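PDB 6ZPV: MgGH51 from Meripilus giganteus, which probably cleaves terminal alpha-L-arabinofuranosyl residues from arabinose-containing polysaccharides, as a fungal alpha-L-arabinofuranosidase of glycoside hydrolase family 51. Local coordinates for residues 343-348 against 473-478; 19-24 against 427-432; 224-229 against 398-403. All blocks are in the same frame, centred on the assembly; numbering follows the deposited sequence.

Contact 1 (343-348 against 473-478). With SO4 (sulfate ion), chain R.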
# COMPACT_ATOMS: atom_id res chain seq x y z
N LEU A 343 -2.28 -4.23 18.06
CA LEU A 343 -3.53 -3.80 17.36
C LEU A 343 -4.33 -2.94 18.34
O LEU A 343 -4.89 -3.45 19.30
CB LEU A 343 -4.36 -4.98 16.89
CG LEU A 343 -5.66 -4.63 16.21
CD1 LEU A 343 -5.47 -3.92 14.89
CD2 LEU A 343 -6.52 -5.88 16.02
N ARG A 344 -4.41 -1.64 18.08
CA ARG A 344 -5.13 -0.70 18.92
C ARG A 344 -6.38 -0.16 18.26
O ARG A 344 -7.21 0.43 18.97
CB ARG A 344 -4.22 0.48 19.34
CG ARG A 344 -2.99 0.04 20.11
CD ARG A 344 -2.35 1.18 20.84
NE ARG A 344 -1.84 2.21 19.99
CZ ARG A 344 -1.56 3.49 20.31
NH1 ARG A 344 -1.02 4.30 19.43
NH2 ARG A 344 -1.84 3.95 21.51
N PHE A 345 -6.49 -0.26 16.93
CA PHE A 345 -7.51 0.45 16.15
C PHE A 345 -8.09 -0.53 15.09
O PHE A 345 -7.32 -1.10 14.33
CB PHE A 345 -6.87 1.62 15.40
CG PHE A 345 -6.19 2.66 16.26
CD1 PHE A 345 -6.92 3.50 17.06
CD2 PHE A 345 -4.83 2.69 16.32
CE1 PHE A 345 -6.27 4.43 17.86
CE2 PHE A 345 -4.19 3.58 17.18
CZ PHE A 345 -4.91 4.46 17.93
N VAL A 346 -9.41 -0.59 15.04
CA VAL A 346 -10.13 -1.36 14.04
C VAL A 346 -11.17 -0.47 13.39
O VAL A 346 -11.94 0.22 14.12
CB VAL A 346 -10.76 -2.66 14.59
CG1 VAL A 346 -11.77 -3.26 13.63
CG2 VAL A 346 -9.66 -3.64 14.97
N GLU A 347 -11.20 -0.47 12.05
CA GLU A 347 -12.17 0.34 11.31
C GLU A 347 -13.32 -0.56 10.84
O GLU A 347 -13.09 -1.65 10.29
CB GLU A 347 -11.45 1.04 10.13
CG GLU A 347 -12.34 2.01 9.37
CD GLU A 347 -11.59 3.03 8.55
OE1 GLU A 347 -10.35 3.00 8.55
OE2 GLU A 347 -12.31 3.88 7.90
N VAL A 348 -14.56 -0.10 11.05
CA VAL A 348 -15.74 -0.94 10.81
C VAL A 348 -16.27 -0.59 9.41
O VAL A 348 -17.03 0.40 9.24
CB VAL A 348 -16.75 -0.76 11.94
CG1 VAL A 348 -18.01 -1.60 11.68
CG2 VAL A 348 -16.11 -1.12 13.27
N ILE A 473 -7.38 16.42 18.77
CA ILE A 473 -8.53 15.60 18.31
C ILE A 473 -8.19 14.81 17.03
O ILE A 473 -8.85 13.79 16.80
CB ILE A 473 -9.82 16.41 18.16
CG1 ILE A 473 -9.75 17.44 17.04
CG2 ILE A 473 -10.24 16.95 19.50
CD1 ILE A 473 -11.10 18.09 16.70
N VAL A 474 -7.30 15.27 16.16
CA VAL A 474 -6.87 14.52 14.99
C VAL A 474 -5.76 13.57 15.42
O VAL A 474 -4.69 14.05 15.85
CB VAL A 474 -6.40 15.43 13.85
CG1 VAL A 474 -5.91 14.56 12.67
CG2 VAL A 474 -7.48 16.39 13.40
N PHE A 475 -6.00 12.26 15.37
CA PHE A 475 -5.01 11.32 15.86
C PHE A 475 -4.17 10.67 14.77
O PHE A 475 -3.13 10.08 15.08
CB PHE A 475 -5.60 10.23 16.78
CG PHE A 475 -6.33 9.11 16.13
CD1 PHE A 475 -7.65 9.27 15.65
CD2 PHE A 475 -5.73 7.89 15.90
CE1 PHE A 475 -8.34 8.22 15.07
CE2 PHE A 475 -6.44 6.84 15.33
CZ PHE A 475 -7.74 7.02 14.90
N ALA A 476 -4.60 10.74 13.51
CA ALA A 476 -3.96 9.98 12.43
C ALA A 476 -4.40 10.59 11.10
O ALA A 476 -5.56 11.04 10.97
CB ALA A 476 -4.39 8.53 12.54
N ALA A 477 -3.54 10.54 10.11
CA ALA A 477 -3.79 11.10 8.78
C ALA A 477 -2.93 10.38 7.76
O ALA A 477 -1.73 10.22 7.98
CB ALA A 477 -3.50 12.57 8.79
N SER A 478 -3.54 10.02 6.62
CA SER A 478 -2.83 9.33 5.53
C SER A 478 -3.32 9.80 4.17
O SER A 478 -4.53 9.84 3.88
CB SER A 478 -3.00 7.80 5.67
OG SER A 478 -4.32 7.40 6.01
S SO4 R . -0.44 7.75 21.17
O1 SO4 R . -0.34 7.23 19.79
O2 SO4 R . -0.33 6.77 22.20
O3 SO4 R . -1.81 8.39 21.29
O4 SO4 R . 0.52 8.84 21.24
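F345 and F475 meet across the interior of the barrel, each carried by a strand that has no backbone hydrogen bond to the other, and even the nearest pair of alpha carbons, F345 CA and A476 CA, is 10.8 Å apart. Two phenyl side chains cover that distance. F475 CE2 lies over the margin of one F345 face, 3.5 Å from F345 CE1. The planes are inclined by only 30°, yet the centroids of the F345 and F475 rings are 5.0 Å apart, and the side chains slide past each other in opposite directions, so the rings barely overlap. F475 reaches inward because its CG lies between the backbone N and the carbonyl carbon (chi1 78°), and A476 CB covers part of one of its faces. On the far face of the F345 ring lies R344 CB, 3.7 Å above the plane, so the ring is sandwiched at its margins and its tilt is restrained from both faces.

R344 then bends at its third torsion, so that F345 CZ lies against the margin of one guanidinium face. Its two terminal nitrogens hold a sulfate end-on, probably from the crystallisation liquor: R344 NH1 to sulfate O1 at 3.0 Å, nearly straight, and R344 NH2 to sulfate O2 at 3.3 Å. S15 also bonds this anion, while R344 NE is left to a salt bridge with E284.

The ring pair is packing inside the (beta/alpha)8, or TIM, barrel of GH51 enzymes, near the start of strand 345-348. That strand is flanked by 284-289, where F345 packs on I286, and 378-381. Strand 474-479 lies beside 424-432, where F475 touches T424, and helix 306-320 covers L343 and V346 on the outside.

Contact 2 (19-24 against 427-432)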
# COMPACT_ATOMS: atom_id res chain seq x y z
N GLY A 19 0.75 8.54 8.87
CA GLY A 19 0.89 7.13 8.48
C GLY A 19 0.46 6.90 7.07
O GLY A 19 0.30 7.86 6.30
N LEU A 20 0.24 5.64 6.72
CA LEU A 20 -0.01 5.20 5.36
C LEU A 20 -1.38 4.57 5.21
O LEU A 20 -1.91 3.93 6.14
CB LEU A 20 1.03 4.15 4.95
CG LEU A 20 2.49 4.53 5.16
CD1 LEU A 20 3.38 3.43 4.62
CD2 LEU A 20 2.85 5.87 4.54
N MET A 21 -1.96 4.74 4.01
CA MET A 21 -3.21 4.09 3.62
C MET A 21 -2.99 3.13 2.48
O MET A 21 -2.49 3.53 1.42
CB MET A 21 -4.29 5.11 3.24
CG MET A 21 -5.64 4.52 2.90
SD MET A 21 -5.77 3.95 1.18
CE MET A 21 -7.31 3.08 1.17
N PHE A 22 -3.34 1.84 2.68
CA PHE A 22 -3.08 0.82 1.66
C PHE A 22 -4.37 0.06 1.32
O PHE A 22 -5.08 -0.45 2.18
CB PHE A 22 -2.01 -0.16 2.17
CG PHE A 22 -1.59 -1.13 1.07
CD1 PHE A 22 -2.25 -2.33 0.87
CD2 PHE A 22 -0.56 -0.83 0.22
CE1 PHE A 22 -1.89 -3.18 -0.17
CE2 PHE A 22 -0.19 -1.68 -0.84
CZ PHE A 22 -0.86 -2.86 -1.01
N GLU A 23 -4.54 -0.12 0.01
CA GLU A 23 -5.34 -1.20 -0.55
C GLU A 23 -4.59 -1.62 -1.81
O GLU A 23 -3.79 -0.84 -2.32
CB GLU A 23 -6.75 -0.73 -0.89
CG GLU A 23 -6.80 0.19 -2.11
CD GLU A 23 -8.21 0.76 -2.36
OE1 GLU A 23 -9.16 -0.04 -2.57
OE2 GLU A 23 -8.31 2.00 -2.34
N ASP A 24 -4.95 -2.77 -2.39
CA ASP A 24 -4.37 -3.18 -3.68
C ASP A 24 -5.14 -2.41 -4.76
O ASP A 24 -6.31 -2.73 -5.09
CB ASP A 24 -4.47 -4.70 -3.87
CG ASP A 24 -3.44 -5.19 -4.84
OD1 ASP A 24 -3.04 -4.44 -5.77
OD2 ASP A 24 -2.97 -6.38 -4.67
N GLU A 427 -7.97 11.22 9.44
CA GLU A 427 -8.08 11.66 8.05
C GLU A 427 -7.52 10.53 7.19
O GLU A 427 -6.34 10.58 6.77
CB GLU A 427 -7.36 12.99 7.84
CG GLU A 427 -7.81 13.69 6.58
CD GLU A 427 -9.05 14.54 6.70
OE1 GLU A 427 -9.58 14.73 7.80
OE2 GLU A 427 -9.51 15.07 5.62
N GLY A 428 -8.32 9.47 7.01
CA GLY A 428 -7.79 8.21 6.50
C GLY A 428 -7.50 8.18 5.03
O GLY A 428 -6.81 7.27 4.55
N GLU A 429 -8.06 9.15 4.27
CA GLU A 429 -7.69 9.34 2.87
C GLU A 429 -7.78 10.84 2.61
O GLU A 429 -8.85 11.44 2.80
CB GLU A 429 -8.69 8.65 1.90
CG GLU A 429 -8.75 7.14 2.07
CD GLU A 429 -9.77 6.41 1.23
OE1 GLU A 429 -10.14 6.93 0.11
OE2 GLU A 429 -10.26 5.35 1.67
N TYR A 430 -6.74 11.38 2.02
CA TYR A 430 -6.82 12.73 1.46
C TYR A 430 -5.78 12.86 0.36
O TYR A 430 -4.72 12.26 0.42
CB TYR A 430 -6.67 13.86 2.52
CG TYR A 430 -5.33 13.94 3.22
CD1 TYR A 430 -4.96 13.06 4.21
CD2 TYR A 430 -4.42 14.93 2.85
CE1 TYR A 430 -3.73 13.15 4.83
CE2 TYR A 430 -3.19 15.02 3.46
CZ TYR A 430 -2.83 14.15 4.46
OH TYR A 430 -1.63 14.27 5.08
N ALA A 431 -6.09 13.75 -0.60
CA ALA A 431 -5.14 14.13 -1.63
C ALA A 431 -5.75 15.27 -2.45
O ALA A 431 -6.98 15.31 -2.69
CB ALA A 431 -4.85 13.00 -2.62
N ALA A 432 -4.88 16.16 -2.93
CA ALA A 432 -5.26 17.15 -3.97
C ALA A 432 -5.10 16.48 -5.32
O ALA A 432 -3.98 16.19 -5.72
CB ALA A 432 -4.41 18.40 -3.80
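E429 OE1 is gripped by two hydroxyls, that of Y402 and one of a bound glycerol, while the other carboxylate oxygen, OE2, faces M21 and forms a salt bridge with R226. The carboxylate is thus fixed at both oxygens, and the methionine supplies an apolar flank. M21 CE lies 3.8 Å from E429 OE2 and 4.1 Å from E429 CD, with no hydrogen bond between the two side chains, which cross obliquely.

The M21 side chain leaves with CG opposite the main-chain nitrogen (chi1 -177°), which puts M21 CG 3.4 Å from G428 O, an oxygen whose hydrogen bond comes from S478 OG. The same M21 CG stands 4.2 Å from E429 CG. A bend at the second torsion (-83°) then turns the sulfur and methyl end toward the E429 carboxylate. With an alanine here everything beyond CB would be gone, which would probably open a gap beside G428 O and strip the E429 carboxylate of its apolar flank.

The glycerol, although probably from the crystallisation liquor, is consistent with a sugar-binding pocket where the barrel strands end, the usual site in glycosidases of this fold. M21 CA and G428 CA approach to 6.8 Å, but strand 474-479 runs between strands 20-21 and 424-432 in the barrel: G19 bonds its backbone to A477 and E427 to A476, while M21 also packs on S478. On the other flank of strand 20-21, L20 pairs with F224 and R226 of strand 224-227.

Contact 3 (224-229 against 398-403)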
# COMPACT_ATOMS: atom_id res chain seq x y z
N PHE A 224 1.65 4.33 11.29
CA PHE A 224 0.56 3.36 11.17
C PHE A 224 0.38 3.01 9.71
O PHE A 224 0.85 3.68 8.79
CB PHE A 224 -0.76 3.90 11.72
CG PHE A 224 -1.37 5.03 10.94
CD1 PHE A 224 -2.10 4.80 9.77
CD2 PHE A 224 -1.17 6.35 11.33
CE1 PHE A 224 -2.59 5.82 9.00
CE2 PHE A 224 -1.69 7.38 10.57
CZ PHE A 224 -2.39 7.13 9.41
N PHE A 225 -0.35 1.93 9.50
CA PHE A 225 -0.68 1.39 8.17
C PHE A 225 -2.15 0.96 8.19
O PHE A 225 -2.52 -0.01 8.87
CB PHE A 225 0.26 0.21 7.86
CG PHE A 225 0.29 -0.28 6.44
CD1 PHE A 225 -0.66 -1.18 5.96
CD2 PHE A 225 1.29 0.06 5.58
CE1 PHE A 225 -0.53 -1.75 4.70
CE2 PHE A 225 1.43 -0.51 4.33
CZ PHE A 225 0.51 -1.44 3.89
N ARG A 226 -2.99 1.69 7.48
CA ARG A 226 -4.44 1.39 7.34
C ARG A 226 -4.61 0.38 6.21
O ARG A 226 -4.06 0.58 5.10
CB ARG A 226 -5.22 2.68 7.04
CG ARG A 226 -6.71 2.48 6.97
CD ARG A 226 -7.41 3.60 6.21
NE ARG A 226 -8.85 3.40 6.09
CZ ARG A 226 -9.58 3.80 5.05
NH1 ARG A 226 -9.04 4.57 4.09
NH2 ARG A 226 -10.85 3.41 4.96
N PHE A 227 -5.33 -0.72 6.43
CA PHE A 227 -5.42 -1.80 5.44
C PHE A 227 -6.56 -2.71 5.83
O PHE A 227 -6.97 -2.70 7.01
CB PHE A 227 -4.10 -2.59 5.40
CG PHE A 227 -3.95 -3.63 6.49
CD1 PHE A 227 -3.83 -3.26 7.79
CD2 PHE A 227 -4.08 -4.97 6.16
CE1 PHE A 227 -3.82 -4.21 8.79
CE2 PHE A 227 -4.06 -5.91 7.16
CZ PHE A 227 -3.96 -5.54 8.48
N PRO A 228 -7.08 -3.59 4.95
CA PRO A 228 -6.71 -3.77 3.54
C PRO A 228 -7.52 -2.92 2.58
O PRO A 228 -7.40 -3.07 1.35
CB PRO A 228 -6.96 -5.25 3.31
CG PRO A 228 -8.18 -5.51 4.16
CD PRO A 228 -7.92 -4.70 5.41
N GLY A 229 -8.32 -1.98 3.09
CA GLY A 229 -8.99 -1.01 2.26
C GLY A 229 -9.91 -0.17 3.10
O GLY A 229 -10.07 -0.42 4.30
N ASP A 398 -13.49 8.20 10.63
CA ASP A 398 -12.60 8.29 9.49
C ASP A 398 -13.20 9.26 8.48
O ASP A 398 -14.33 9.02 7.99
CB ASP A 398 -12.36 6.92 8.85
CG ASP A 398 -11.36 6.93 7.70
OD1 ASP A 398 -10.80 8.04 7.44
OD2 ASP A 398 -11.17 5.87 7.04
N VAL A 399 -12.49 10.34 8.19
CA VAL A 399 -12.89 11.40 7.22
C VAL A 399 -12.01 11.30 5.99
O VAL A 399 -10.76 11.27 6.10
CB VAL A 399 -12.75 12.78 7.92
CG1 VAL A 399 -13.17 13.90 7.00
CG2 VAL A 399 -13.49 12.84 9.23
N HIS A 400 -12.62 11.28 4.80
CA HIS A 400 -11.90 11.23 3.52
C HIS A 400 -12.19 12.50 2.73
O HIS A 400 -13.34 12.91 2.67
CB HIS A 400 -12.37 10.03 2.66
CG HIS A 400 -12.15 8.70 3.31
ND1 HIS A 400 -12.66 7.54 2.75
CD2 HIS A 400 -11.50 8.34 4.44
CE1 HIS A 400 -12.32 6.54 3.54
NE2 HIS A 400 -11.62 6.97 4.57
N VAL A 401 -11.19 13.06 2.06
CA VAL A 401 -11.45 14.19 1.13
C VAL A 401 -10.47 14.16 -0.04
O VAL A 401 -9.24 14.13 0.16
CB VAL A 401 -11.46 15.54 1.85
CG1 VAL A 401 -10.13 15.91 2.50
CG2 VAL A 401 -11.92 16.63 0.89
N TYR A 402 -11.02 14.26 -1.23
CA TYR A 402 -10.29 14.48 -2.49
C TYR A 402 -10.75 15.79 -3.06
O TYR A 402 -11.95 16.03 -3.23
CB TYR A 402 -10.54 13.32 -3.45
CG TYR A 402 -10.03 12.00 -2.92
CD1 TYR A 402 -8.69 11.70 -2.91
CD2 TYR A 402 -10.91 11.09 -2.39
CE1 TYR A 402 -8.23 10.51 -2.38
CE2 TYR A 402 -10.44 9.91 -1.85
CZ TYR A 402 -9.10 9.60 -1.84
OH TYR A 402 -8.60 8.40 -1.37
N GLN A 403 -9.80 16.71 -3.33
CA GLN A 403 -10.17 18.11 -3.64
C GLN A 403 -9.08 18.76 -4.46
O GLN A 403 -8.08 18.12 -4.86
CB GLN A 403 -10.54 18.84 -2.35
CG GLN A 403 -12.02 19.11 -2.16
CD GLN A 403 -12.65 20.02 -3.19
OE1 GLN A 403 -11.94 20.65 -3.98
NE2 GLN A 403 -13.99 20.07 -3.23
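R226 sets off with CG trans to the main-chain nitrogen (chi1 -177°) and runs straight out to NE, while D398, with the same first torsion, comes to meet it from the opposite direction. The carboxylate reaches the guanidinium from above: D398 OD2 lies over one face, 3.2 Å from R226 NH2, with the two planes 85° apart. No N-H points at this oxygen, so the salt bridge rests on charge alone. The guanidinium nitrogens have other carboxylate partners, R226 NH1 with E429 and R226 NE with E347.

H400 shares the same oxygen: its NE2 donates to D398 OD2 at 2.7 Å, meeting it out of the carboxylate plane. The imidazole is turned 53° to the guanidinium plane, with H400 NE2 3.6 Å from R226 NH1, and its ND1 is bonded to E351. D398 OD1 is held by the backbone N of G428, which helps fix the acid's rotation.

This charged group lies among the inward-facing side chains of the TIM barrel, close to a bound glycerol that may mark the sugar pocket. Strand 224-227 lies between 20-21 and 284-289, and strand 396-403 between 378-381 and 424-432, whose F426 packs on both R226 and D398.

In the fold
All three contacts are buried in one eight-stranded (beta/alpha)8 barrel, yet their chemistry changes with level. Contact 1 joins the fourth and eighth strands near where the fourth begins, and is aromatic and apolar, with a sulfate-binding arginine beside it. Contact 3 joins the second and sixth strands, again far apart round the barrel, through charge. Contact 2 links the first and seventh, which have just one strand between them, by apolar packing against polar atoms. Contacts 2 and 3 are centred only about 4 Å apart and merge through R226 and E429. E347, from the first segment of contact 1, also reaches R226, tying the three into one interior.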